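Local coordinates for protein methyl-coenzyme M reductase I beta subunit (Methanosarcina barkeri, PDB 1E6Y) that forms part of the nickel enzyme that, with coenzyme F430, reduces methyl-coenzyme M with coenzyme B to release methane, the last step of methanogenesis, at residues 40-45 and 169-174; 120-125 and 176-181; 4-9 and 424-429. All coordinates share one frame; numbering follows the deposited sequence.

In the fold
Contacts 1 and 2 lie side by side, their centres about 13 Å apart, in the N-terminal family region; contact 3, whose centre is about 28 and 29 Å from theirs, brings the N-terminal strand 3-7 against the C-terminal helix 425-429. Along the chain the order is 4-9, 40-45, 120-125, 169-174, 176-181 and 424-429, so contacts 1 and 2 interleave while contact 3 spans both. Strand 171-172 edges the four-stranded antiparallel sheet in contact 1, and the chain then runs into 176-181, which packs on loop 120-125 just ahead of helix 125-141. That helix also covers the valine face of contact 1. Contact 3 joins the N- and C-terminal family regions.

Contact 1: residues 40-45 and 169-174; sequences RSVAVN and GQVQGI
Beside 169-174 the strand around 41-45 runs antiparallel; at S41 a water donates to S41 O, 2.7 Å from its oxygen, and accepts from the backbone N of I174. The S41 hydroxyl turns elsewhere, to D37 O and the Q111 side chain. V42 comes next; its CG2, in the crowded position between backbone N and carbonyl carbon, crosses obliquely to V171 CG1 at 3.9 Å. A43 and Q172 form the hydrogen-bonded pair through two nearly straight bonds: A43 N reaches Q172 O at 2.7 Å, nearly along the C=O axis, and Q172 N returns a bond to A43 O at 2.9 Å. V44 and V171 make the following non-hydrogen-bonded pair, lying side by side and pointing the same way, with V44 CG2 4.0 Å from V171 CG2. The valines V42, V44 and V171 thus share one face, V42 and V171 packing on helix 125-141, while A43 on the other face meets helix 405-416. At N45 the backbone N donates to Q170 O at 2.9 Å. Its side chain, CG anti to the backbone N (chi1 -170°), serves as N-cap of helix 46-55, OD1 accepting from G48 N. Q170, bent at chi2, brings OE1 to 3.3 Å from N45 CB, the two amide planes standing steeply across each other. Three near-straight backbone bonds therefore tie 170-172 to strand 41-45, as the outermost strand of the sheet within this chain; one water carries on the backbone link at S41 and I174, and another joins N45 ND2 to Q170 OE1.

Contact 2: residues 120-125 and 176-181; sequences GADFMS and SIPQNN
Neither backbone forms a regular strand or long helix here: loop 120-125 faces a 3-10 turn at 178-180, and the chains stay well apart, M124 CA and I177 CA being 7.1 Å from each other. P178, pointing toward 120-125, carries most of the contact. Its CD meets M124 CG at 3.5 Å, while CG touches F123 CZ at 3.8 Å, ring and phenyl reaching tip to tip. D122 crosses P178 at about a right angle, placing OD2 near the same CG atom. F123 holds CG in the crowded position between backbone N and carbonyl carbon (chi1 50°), which brings the phenyl tip toward 176-181. At the ring edge, in its plane, S176 O lies 3.3 Å from F123 CE1, consistent with a weak attraction to the slightly positive ring edge. M124, bent at chi2 and chi3, curls so that SD passes near S176 O and CE comes to 4.0 Å from I177 CG2. The similar chi1 of D122 (51°) sets OD2 back over the following amides: it accepts from M124 N at 3.1 Å with its anti lone pair, an Asx turn, and more weakly from F123 N. D122 OD1 accepts from S187 of the second beta subunit, whose E221 grips A121 N and D122 N. Within 176-181, N180 ND2 donates in its amide plane to S176 OG at 2.9 Å, bracing the 3-10 turn. The interface is mostly apolar, with no direct polar bond between the two loops; loop 120-125 thus both packs on 176-181 and meets the second beta subunit.

Contact 3: residues 4-9 and 424-429; sequences VDIYDD and EPIKAV
I426, on the first turn of helix 425-429, is the side chain that fits against the end of strand 3-7. Its CG2, anti to the backbone N, touches I6 CG2 at 3.6 Å, the two isoleucines crossing obliquely; I6 likewise has its CG2 anti to N. The same methyl of I426 lies 3.4 Å from Y7 O, and its extended CD1 arm (chi2 178°) runs on toward the backbone N of D9, which is buried without a polar partner. K427 stretches fully beyond CG, so that its CE passes D8 OD1 at 3.8 Å and NZ reaches E424 OE2 at 3.0 Å in a salt bridge, arriving from above the carboxylate plane. At 4.5 Å, K427 NZ and D8 OD1 are beyond a salt bridge, so any attraction is probably weak and long-range. D8, its CG in the crowded position (chi1 65°), has OD2 accepting from the backbone N of R10 and K12, holding the turn that leads into strand 13-19. Two waters extend the polar side: one bridges D9 OD2 and E424 OE2, the other accepts weakly from K427 NZ and donates to D9 OD2, while D9 OD1 accepts from N203 ND2. An isoleucine pair, flanked by a water-linked group of charged side chains, thus joins an N-terminal beta hairpin to the helix near the C-terminus, over helix 204-221.

Contact 1: residues 40-45 and 169-174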
ATOM      1  N   ARG E  40      22.510  14.642   0.252  1.00  9.19           N
ATOM      2  CA  ARG E  40      23.247  14.440   1.506  1.00  9.46           C
ATOM      3  C   ARG E  40      22.845  15.383   2.611  1.00  9.80           C
ATOM      4  O   ARG E  40      23.371  15.297   3.733  1.00  9.11           O
ATOM      5  CB  ARG E  40      24.754  14.580   1.212  1.00 10.44           C
ATOM      6  CG  ARG E  40      25.210  16.028   1.070  1.00 11.32           C
ATOM      7  CD  ARG E  40      26.627  16.086   0.507  1.00 12.59           C
ATOM      8  NE  ARG E  40      27.165  17.423   0.359  1.00 14.21           N
ATOM      9  CZ  ARG E  40      27.985  18.099   1.154  1.00 15.37           C
ATOM     10  NH1 ARG E  40      28.463  17.573   2.282  1.00 14.63           N
ATOM     11  NH2 ARG E  40      28.374  19.337   0.831  1.00 15.96           N
ATOM     12  N   SER E  41      21.880  16.262   2.354  1.00 10.01           N
ATOM     13  CA  SER E  41      21.541  17.311   3.321  1.00 10.32           C
ATOM     14  C   SER E  41      20.130  17.210   3.894  1.00 10.64           C
ATOM     15  O   SER E  41      19.177  16.901   3.179  1.00 10.40           O
ATOM     16  CB  SER E  41      21.720  18.691   2.691  1.00 10.75           C
ATOM     17  OG  SER E  41      23.026  18.854   2.170  1.00 10.53           O
ATOM     18  N   VAL E  42      20.006  17.486   5.192  1.00 10.34           N
ATOM     19  CA  VAL E  42      18.704  17.625   5.838  1.00 10.84           C
ATOM     20  C   VAL E  42      18.665  18.830   6.773  1.00 11.13           C
ATOM     21  O   VAL E  42      19.703  19.364   7.164  1.00 11.09           O
ATOM     22  CB  VAL E  42      18.312  16.361   6.660  1.00 11.12           C
ATOM     23  CG1 VAL E  42      18.195  15.154   5.746  1.00 11.63           C
ATOM     24  CG2 VAL E  42      19.326  16.108   7.781  1.00 11.03           C
ATOM     25  N   ALA E  43      17.455  19.281   7.082  1.00 11.21           N
ATOM     26  CA  ALA E  43      17.230  20.319   8.079  1.00 12.00           C
ATOM     27  C   ALA E  43      16.685  19.676   9.345  1.00 12.56           C
ATOM     28  O   ALA E  43      15.911  18.720   9.284  1.00 12.95           O
ATOM     29  CB  ALA E  43      16.237  21.345   7.549  1.00 12.87           C
ATOM     30  N   VAL E  44      17.122  20.182  10.493  1.00 12.52           N
ATOM     31  CA  VAL E  44      16.596  19.728  11.776  1.00 13.47           C
ATOM     32  C   VAL E  44      16.044  20.922  12.542  1.00 13.86           C
ATOM     33  O   VAL E  44      16.696  21.960  12.642  1.00 14.63           O
ATOM     34  CB  VAL E  44      17.690  19.034  12.626  1.00 13.23           C
ATOM     35  CG1 VAL E  44      17.137  18.659  13.997  1.00 13.59           C
ATOM     36  CG2 VAL E  44      18.192  17.795  11.911  1.00 14.24           C
ATOM     37  N   ASN E  45      14.812  20.790  13.018  1.00 13.76           N
ATOM     38  CA  ASN E  45      14.157  21.858  13.755  1.00 13.72           C
ATOM     39  C   ASN E  45      14.432  21.703  15.252  1.00 13.92           C
ATOM     40  O   ASN E  45      13.742  20.957  15.949  1.00 14.36           O
ATOM     41  CB  ASN E  45      12.649  21.826  13.478  1.00 13.65           C
ATOM     42  CG  ASN E  45      11.929  23.051  14.009  1.00 14.57           C
ATOM     43  OD1 ASN E  45      12.480  23.823  14.793  1.00 14.59           O
ATOM     44  ND2 ASN E  45      10.680  23.225  13.594  1.00 15.58           N
ATOM     45  N   GLY E 169       8.174  14.023  13.441  1.00 10.16           N
ATOM     46  CA  GLY E 169       9.549  14.240  13.852  1.00 10.45           C
ATOM     47  C   GLY E 169      10.003  15.649  13.512  1.00 10.43           C
ATOM     48  O   GLY E 169       9.184  16.505  13.173  1.00 11.08           O
ATOM     49  N   GLN E 170      11.308  15.891  13.580  1.00 10.85           N
ATOM     50  CA  GLN E 170      11.834  17.239  13.381  1.00 11.26           C
ATOM     51  C   GLN E 170      12.969  17.277  12.362  1.00 12.16           C
ATOM     52  O   GLN E 170      13.811  18.176  12.392  1.00 12.14           O
ATOM     53  CB  GLN E 170      12.311  17.823  14.715  1.00 11.64           C
ATOM     54  CG  GLN E 170      11.232  17.907  15.790  1.00 11.59           C
ATOM     55  CD  GLN E 170      10.112  18.864  15.429  1.00 12.24           C
ATOM     56  OE1 GLN E 170      10.307  19.811  14.668  1.00 13.22           O
ATOM     57  NE2 GLN E 170       8.932  18.635  16.000  1.00 11.31           N
ATOM     58  N   VAL E 171      12.988  16.296  11.464  1.00 11.98           N
ATOM     59  CA  VAL E 171      14.000  16.228  10.415  1.00 12.99           C
ATOM     60  C   VAL E 171      13.315  16.204   9.052  1.00 13.87           C
ATOM     61  O   VAL E 171      12.386  15.424   8.834  1.00 13.42           O
ATOM     62  CB  VAL E 171      14.880  14.954  10.555  1.00 13.25           C
ATOM     63  CG1 VAL E 171      15.994  14.966   9.519  1.00 13.58           C
ATOM     64  CG2 VAL E 171      15.463  14.867  11.957  1.00 13.03           C
ATOM     65  N   GLN E 172      13.713  17.122   8.174  1.00 14.29           N
ATOM     66  CA  GLN E 172      13.185  17.168   6.810  1.00 15.46           C
ATOM     67  C   GLN E 172      14.324  17.400   5.833  1.00 14.51           C
ATOM     68  O   GLN E 172      15.256  18.148   6.125  1.00 14.60           O
ATOM     69  CB  GLN E 172      12.199  18.323   6.625  1.00 17.95           C
ATOM     70  CG  GLN E 172      11.021  18.381   7.571  1.00 21.78           C
ATOM     71  CD  GLN E 172      10.178  19.625   7.329  1.00 23.90           C
ATOM     72  OE1 GLN E 172      10.229  20.221   6.248  1.00 25.02           O
ATOM     73  NE2 GLN E 172       9.439  20.054   8.351  1.00 25.00           N
ATOM     74  N   GLY E 173      14.146  16.910   4.613  1.00 13.77           N
ATOM     75  CA  GLY E 173      15.029  17.289   3.527  1.00 12.55           C
ATOM     76  C   GLY E 173      14.230  17.841   2.362  1.00 11.61           C
ATOM     77  O   GLY E 173      13.015  18.021   2.463  1.00 11.59           O
ATOM     78  N   ILE E 174      14.913  18.111   1.257  1.00 11.14           N
ATOM     79  CA  ILE E 174      14.261  18.563   0.034  1.00 10.64           C
ATOM     80  C   ILE E 174      13.491  17.418  -0.632  1.00 10.56           C
ATOM     81  O   ILE E 174      12.430  17.633  -1.220  1.00 10.19           O
ATOM     82  CB  ILE E 174      15.304  19.147  -0.953  1.00 11.10           C
ATOM     83  CG1 ILE E 174      15.944  20.395  -0.338  1.00 11.52           C
ATOM     84  CG2 ILE E 174      14.655  19.494  -2.284  1.00 11.87           C
ATOM     85  CD1 ILE E 174      17.139  20.907  -1.093  1.00 11.88           C
TER
HETATM   86  O   HOH W   1      17.754  17.782   1.025  1.00 10.82           O
HETATM   87  O   HOH W   2       8.986  20.669  12.382  1.00 34.19           O

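Contact 2: residues 120-125 and 176-181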
ATOM      1  N   GLY E 120      26.006   4.524  -0.093  1.00 10.05           N
ATOM      2  CA  GLY E 120      24.593   4.229   0.073  1.00  9.59           C
ATOM      3  C   GLY E 120      23.889   3.922  -1.236  1.00  9.74           C
ATOM      4  O   GLY E 120      24.351   4.330  -2.302  1.00  9.80           O
ATOM      5  N   ALA E 121      22.773   3.200  -1.157  1.00  9.14           N
ATOM      6  CA  ALA E 121      21.972   2.896  -2.339  1.00  9.59           C
ATOM      7  C   ALA E 121      21.148   4.099  -2.791  1.00  9.34           C
ATOM      8  O   ALA E 121      20.903   4.273  -3.986  1.00  9.85           O
ATOM      9  CB  ALA E 121      21.061   1.719  -2.069  1.00 10.30           C
ATOM     10  N   ASP E 122      20.699   4.905  -1.830  1.00  9.11           N
ATOM     11  CA  ASP E 122      19.945   6.110  -2.141  1.00  8.74           C
ATOM     12  C   ASP E 122      20.381   7.307  -1.294  1.00  8.74           C
ATOM     13  O   ASP E 122      21.570   7.620  -1.226  1.00  9.31           O
ATOM     14  CB  ASP E 122      18.429   5.847  -2.025  1.00  9.27           C
ATOM     15  CG  ASP E 122      18.033   5.195  -0.703  1.00 10.20           C
ATOM     16  OD1 ASP E 122      17.915   3.951  -0.661  1.00 10.60           O
ATOM     17  OD2 ASP E 122      17.724   5.928   0.259  1.00 10.83           O
ATOM     18  N   PHE E 123      19.429   7.993  -0.673  1.00  8.43           N
ATOM     19  CA  PHE E 123      19.700   9.283  -0.043  1.00  8.68           C
ATOM     20  C   PHE E 123      19.264   9.377   1.416  1.00  8.77           C
ATOM     21  O   PHE E 123      19.463  10.411   2.055  1.00  9.62           O
ATOM     22  CB  PHE E 123      19.037  10.407  -0.846  1.00  8.87           C
ATOM     23  CG  PHE E 123      17.586  10.157  -1.154  1.00  8.91           C
ATOM     24  CD1 PHE E 123      16.589  10.584  -0.277  1.00  9.00           C
ATOM     25  CD2 PHE E 123      17.217   9.473  -2.307  1.00 10.07           C
ATOM     26  CE1 PHE E 123      15.242  10.330  -0.550  1.00  9.66           C
ATOM     27  CE2 PHE E 123      15.877   9.212  -2.586  1.00 10.42           C
ATOM     28  CZ  PHE E 123      14.888   9.642  -1.706  1.00  9.86           C
ATOM     29  N   MET E 124      18.666   8.315   1.948  1.00  8.10           N
ATOM     30  CA  MET E 124      18.091   8.381   3.288  1.00  8.71           C
ATOM     31  C   MET E 124      19.120   8.419   4.418  1.00  8.26           C
ATOM     32  O   MET E 124      18.779   8.762   5.549  1.00  7.56           O
ATOM     33  CB  MET E 124      17.106   7.228   3.516  1.00  9.04           C
ATOM     34  CG  MET E 124      15.774   7.380   2.779  1.00  9.77           C
ATOM     35  SD  MET E 124      15.072   9.054   2.798  1.00 10.70           S
ATOM     36  CE  MET E 124      14.746   9.271   4.551  1.00 11.09           C
ATOM     37  N   SER E 125      20.382   8.124   4.110  1.00  8.80           N
ATOM     38  CA  SER E 125      21.438   8.220   5.120  1.00  9.25           C
ATOM     39  C   SER E 125      21.572   9.635   5.686  1.00  9.50           C
ATOM     40  O   SER E 125      21.883   9.800   6.862  1.00  9.40           O
ATOM     41  CB  SER E 125      22.788   7.747   4.562  1.00  9.57           C
ATOM     42  OG  SER E 125      23.269   8.606   3.545  1.00  9.65           O
ATOM     43  N   SER E 176      11.697  13.330  -0.540  1.00  9.87           N
ATOM     44  CA  SER E 176      10.761  12.592   0.301  1.00  9.86           C
ATOM     45  C   SER E 176      11.454  11.327   0.817  1.00 10.67           C
ATOM     46  O   SER E 176      12.639  11.362   1.148  1.00 11.48           O
ATOM     47  CB  SER E 176       9.515  12.233  -0.515  1.00  9.98           C
ATOM     48  OG  SER E 176       8.470  11.762   0.316  1.00 10.45           O
ATOM     49  N   ILE E 177      10.699  10.242   0.967  1.00  9.99           N
ATOM     50  CA  ILE E 177      11.296   8.922   1.167  1.00  8.94           C
ATOM     51  C   ILE E 177      11.096   8.092  -0.101  1.00  8.94           C
ATOM     52  O   ILE E 177      10.167   8.341  -0.870  1.00  8.86           O
ATOM     53  CB  ILE E 177      10.682   8.183   2.393  1.00  8.72           C
ATOM     54  CG1 ILE E 177       9.196   7.891   2.166  1.00  8.19           C
ATOM     55  CG2 ILE E 177      10.878   9.015   3.654  1.00  9.43           C
ATOM     56  CD1 ILE E 177       8.590   6.972   3.213  1.00  9.42           C
ATOM     57  N   PRO E 178      12.010   7.148  -0.382  1.00  8.56           N
ATOM     58  CA  PRO E 178      12.002   6.438  -1.665  1.00  8.36           C
ATOM     59  C   PRO E 178      10.700   5.687  -1.939  1.00  8.27           C
ATOM     60  O   PRO E 178      10.255   5.606  -3.081  1.00  8.36           O
ATOM     61  CB  PRO E 178      13.191   5.485  -1.555  1.00  9.30           C
ATOM     62  CG  PRO E 178      14.105   6.151  -0.578  1.00  8.94           C
ATOM     63  CD  PRO E 178      13.186   6.780   0.432  1.00  9.40           C
ATOM     64  N   GLN E 179      10.059   5.204  -0.878  1.00  7.93           N
ATOM     65  CA  GLN E 179       8.838   4.414  -1.015  1.00  8.04           C
ATOM     66  C   GLN E 179       7.647   5.226  -1.517  1.00  7.98           C
ATOM     67  O   GLN E 179       6.624   4.655  -1.882  1.00  8.16           O
ATOM     68  CB  GLN E 179       8.469   3.751   0.313  1.00  8.70           C
ATOM     69  CG  GLN E 179       9.495   2.754   0.823  1.00  8.43           C
ATOM     70  CD  GLN E 179      10.369   3.337   1.912  1.00  8.61           C
ATOM     71  OE1 GLN E 179      10.975   4.395   1.732  1.00  8.51           O
ATOM     72  NE2 GLN E 179      10.406   2.674   3.062  1.00  8.59           N
ATOM     73  N   ASN E 180       7.771   6.553  -1.519  1.00  7.29           N
ATOM     74  CA  ASN E 180       6.715   7.407  -2.055  1.00  7.53           C
ATOM     75  C   ASN E 180       6.788   7.563  -3.571  1.00  7.51           C
ATOM     76  O   ASN E 180       5.876   8.119  -4.180  1.00  7.48           O
ATOM     77  CB  ASN E 180       6.740   8.787  -1.394  1.00  7.90           C
ATOM     78  CG  ASN E 180       6.126   8.779  -0.005  1.00  9.62           C
ATOM     79  OD1 ASN E 180       5.396   7.856   0.354  1.00 10.46           O
ATOM     80  ND2 ASN E 180       6.416   9.811   0.780  1.00  9.40           N
ATOM     81  N   ASN E 181       7.856   7.051  -4.180  1.00  7.55           N
ATOM     82  CA  ASN E 181       8.006   7.097  -5.634  1.00  7.83           C
ATOM     83  C   ASN E 181       6.866   6.365  -6.316  1.00  7.94           C
ATOM     84  O   ASN E 181       6.564   5.223  -5.975  1.00  8.00           O
ATOM     85  CB  ASN E 181       9.321   6.449  -6.069  1.00  7.69           C
ATOM     86  CG  ASN E 181      10.524   7.328  -5.813  1.00  7.83           C
ATOM     87  OD1 ASN E 181      10.393   8.486  -5.408  1.00  9.36           O
ATOM     88  ND2 ASN E 181      11.711   6.786  -6.059  1.00  7.13           N
TER

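Contact 3: residues 4-9 and 424-429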
ATOM      1  N   VAL E   4      24.173  26.387 -27.278  1.00 12.08           N
ATOM      2  CA  VAL E   4      23.357  27.523 -26.878  1.00 12.39           C
ATOM      3  C   VAL E   4      24.245  28.507 -26.126  1.00 11.99           C
ATOM      4  O   VAL E   4      25.341  28.152 -25.686  1.00 12.69           O
ATOM      5  CB  VAL E   4      22.204  27.086 -25.941  1.00 12.11           C
ATOM      6  CG1 VAL E   4      21.241  26.161 -26.675  1.00 12.47           C
ATOM      7  CG2 VAL E   4      22.766  26.389 -24.701  1.00 12.41           C
ATOM      8  N   ASP E   5      23.784  29.749 -26.003  1.00 12.13           N
ATOM      9  CA  ASP E   5      24.390  30.697 -25.078  1.00 12.21           C
ATOM     10  C   ASP E   5      23.537  30.732 -23.816  1.00 12.61           C
ATOM     11  O   ASP E   5      22.314  30.821 -23.896  1.00 12.54           O
ATOM     12  CB  ASP E   5      24.444  32.097 -25.697  1.00 12.96           C
ATOM     13  CG  ASP E   5      25.301  32.157 -26.955  1.00 13.91           C
ATOM     14  OD1 ASP E   5      26.123  31.246 -27.193  1.00 13.42           O
ATOM     15  OD2 ASP E   5      25.168  33.146 -27.701  1.00 15.59           O
ATOM     16  N   ILE E   6      24.175  30.613 -22.658  1.00 12.19           N
ATOM     17  CA  ILE E   6      23.450  30.629 -21.388  1.00 12.30           C
ATOM     18  C   ILE E   6      23.379  32.046 -20.827  1.00 12.12           C
ATOM     19  O   ILE E   6      24.398  32.727 -20.705  1.00 11.01           O
ATOM     20  CB  ILE E   6      24.120  29.696 -20.341  1.00 12.62           C
ATOM     21  CG1 ILE E   6      24.125  28.249 -20.847  1.00 13.91           C
ATOM     22  CG2 ILE E   6      23.399  29.797 -19.002  1.00 13.42           C
ATOM     23  CD1 ILE E   6      22.748  27.683 -21.138  1.00 15.41           C
ATOM     24  N   TYR E   7      22.160  32.502 -20.552  1.00 11.45           N
ATOM     25  CA  TYR E   7      21.918  33.809 -19.941  1.00 11.89           C
ATOM     26  C   TYR E   7      21.316  33.620 -18.551  1.00 12.08           C
ATOM     27  O   TYR E   7      20.532  32.691 -18.336  1.00 11.70           O
ATOM     28  CB  TYR E   7      20.944  34.625 -20.799  1.00 11.91           C
ATOM     29  CG  TYR E   7      21.537  35.175 -22.077  1.00 12.32           C
ATOM     30  CD1 TYR E   7      21.834  34.333 -23.153  1.00 12.44           C
ATOM     31  CD2 TYR E   7      21.765  36.543 -22.230  1.00 12.63           C
ATOM     32  CE1 TYR E   7      22.341  34.839 -24.341  1.00 12.98           C
ATOM     33  CE2 TYR E   7      22.271  37.059 -23.414  1.00 12.88           C
ATOM     34  CZ  TYR E   7      22.558  36.202 -24.464  1.00 13.56           C
ATOM     35  OH  TYR E   7      23.086  36.705 -25.628  1.00 15.27           O
ATOM     36  N   ASP E   8      21.641  34.518 -17.620  1.00 12.52           N
ATOM     37  CA  ASP E   8      21.087  34.415 -16.272  1.00 13.23           C
ATOM     38  C   ASP E   8      19.657  34.937 -16.166  1.00 13.82           C
ATOM     39  O   ASP E   8      19.047  35.327 -17.164  1.00 13.65           O
ATOM     40  CB  ASP E   8      22.001  35.102 -15.232  1.00 13.69           C
ATOM     41  CG  ASP E   8      22.112  36.622 -15.414  1.00 14.60           C
ATOM     42  OD1 ASP E   8      23.010  37.213 -14.785  1.00 14.83           O
ATOM     43  OD2 ASP E   8      21.298  37.239 -16.131  1.00 14.90           O
ATOM     44  N   ASP E   9      19.141  34.959 -14.942  1.00 14.76           N
ATOM     45  CA  ASP E   9      17.764  35.362 -14.677  1.00 16.03           C
ATOM     46  C   ASP E   9      17.475  36.830 -15.001  1.00 16.46           C
ATOM     47  O   ASP E   9      16.315  37.216 -15.124  1.00 17.53           O
ATOM     48  CB  ASP E   9      17.411  35.075 -13.214  1.00 15.96           C
ATOM     49  CG  ASP E   9      18.316  35.808 -12.238  1.00 16.84           C
ATOM     50  OD1 ASP E   9      17.788  36.492 -11.338  1.00 18.10           O
ATOM     51  OD2 ASP E   9      19.551  35.688 -12.359  1.00 18.15           O
ATOM     52  N   GLU E 424      21.092  30.230  -7.085  1.00 16.18           N
ATOM     53  CA  GLU E 424      21.459  30.738  -8.407  1.00 15.50           C
ATOM     54  C   GLU E 424      21.935  29.632  -9.342  1.00 14.12           C
ATOM     55  O   GLU E 424      23.108  29.576  -9.713  1.00 13.88           O
ATOM     56  CB  GLU E 424      22.533  31.822  -8.278  1.00 16.52           C
ATOM     57  CG  GLU E 424      22.058  33.067  -7.548  1.00 18.53           C
ATOM     58  CD  GLU E 424      22.981  34.247  -7.743  1.00 19.73           C
ATOM     59  OE1 GLU E 424      24.049  34.280  -7.096  1.00 21.05           O
ATOM     60  OE2 GLU E 424      22.629  35.152  -8.529  1.00 20.53           O
ATOM     61  N   PRO E 425      21.013  28.746  -9.760  1.00 13.36           N
ATOM     62  CA  PRO E 425      21.373  27.502 -10.448  1.00 12.64           C
ATOM     63  C   PRO E 425      21.880  27.700 -11.874  1.00 12.33           C
ATOM     64  O   PRO E 425      22.692  26.913 -12.352  1.00 12.34           O
ATOM     65  CB  PRO E 425      20.082  26.686 -10.407  1.00 12.92           C
ATOM     66  CG  PRO E 425      19.004  27.712 -10.334  1.00 13.09           C
ATOM     67  CD  PRO E 425      19.567  28.809  -9.473  1.00 13.03           C
ATOM     68  N   ILE E 426      21.417  28.757 -12.541  1.00 12.38           N
ATOM     69  CA  ILE E 426      21.874  29.060 -13.896  1.00 12.48           C
ATOM     70  C   ILE E 426      23.333  29.513 -13.873  1.00 13.42           C
ATOM     71  O   ILE E 426      24.151  29.046 -14.667  1.00 13.84           O
ATOM     72  CB  ILE E 426      21.021  30.168 -14.560  1.00 12.03           C
ATOM     73  CG1 ILE E 426      19.537  29.801 -14.505  1.00 11.43           C
ATOM     74  CG2 ILE E 426      21.459  30.359 -16.007  1.00 11.77           C
ATOM     75  CD1 ILE E 426      18.616  30.857 -15.092  1.00 11.34           C
ATOM     76  N   LYS E 427      23.651  30.410 -12.942  1.00 14.28           N
ATOM     77  CA  LYS E 427      25.026  30.842 -12.714  1.00 15.57           C
ATOM     78  C   LYS E 427      25.919  29.677 -12.292  1.00 16.17           C
ATOM     79  O   LYS E 427      27.088  29.614 -12.672  1.00 16.69           O
ATOM     80  CB  LYS E 427      25.065  31.937 -11.646  1.00 15.73           C
ATOM     81  CG  LYS E 427      24.523  33.280 -12.116  1.00 16.71           C
ATOM     82  CD  LYS E 427      24.763  34.367 -11.080  1.00 18.18           C
ATOM     83  CE  LYS E 427      24.195  35.700 -11.545  1.00 19.14           C
ATOM     84  NZ  LYS E 427      24.240  36.726 -10.462  1.00 20.80           N
ATOM     85  N   ALA E 428      25.354  28.750 -11.520  1.00 16.33           N
ATOM     86  CA  ALA E 428      26.062  27.538 -11.111  1.00 16.78           C
ATOM     87  C   ALA E 428      26.438  26.688 -12.324  1.00 17.64           C
ATOM     88  O   ALA E 428      27.587  26.269 -12.469  1.00 18.23           O
ATOM     89  CB  ALA E 428      25.195  26.725 -10.150  1.00 16.06           C
ATOM     90  N   VAL E 429      25.468  26.463 -13.205  1.00 18.41           N
ATOM     91  CA  VAL E 429      25.679  25.640 -14.390  1.00 19.87           C
ATOM     92  C   VAL E 429      26.639  26.300 -15.382  1.00 21.30           C
ATOM     93  O   VAL E 429      27.450  25.619 -16.009  1.00 21.37           O
ATOM     94  CB  VAL E 429      24.337  25.322 -15.091  1.00 19.78           C
ATOM     95  CG1 VAL E 429      24.584  24.632 -16.420  1.00 20.13           C
ATOM     96  CG2 VAL E 429      23.485  24.433 -14.196  1.00 19.58           C
TER
HETATM   97  O   HOH W   3      20.908  34.234 -10.431  1.00 21.19           O
HETATM   98  O   HOH W   4      21.275  37.683 -11.297  1.00 37.34           O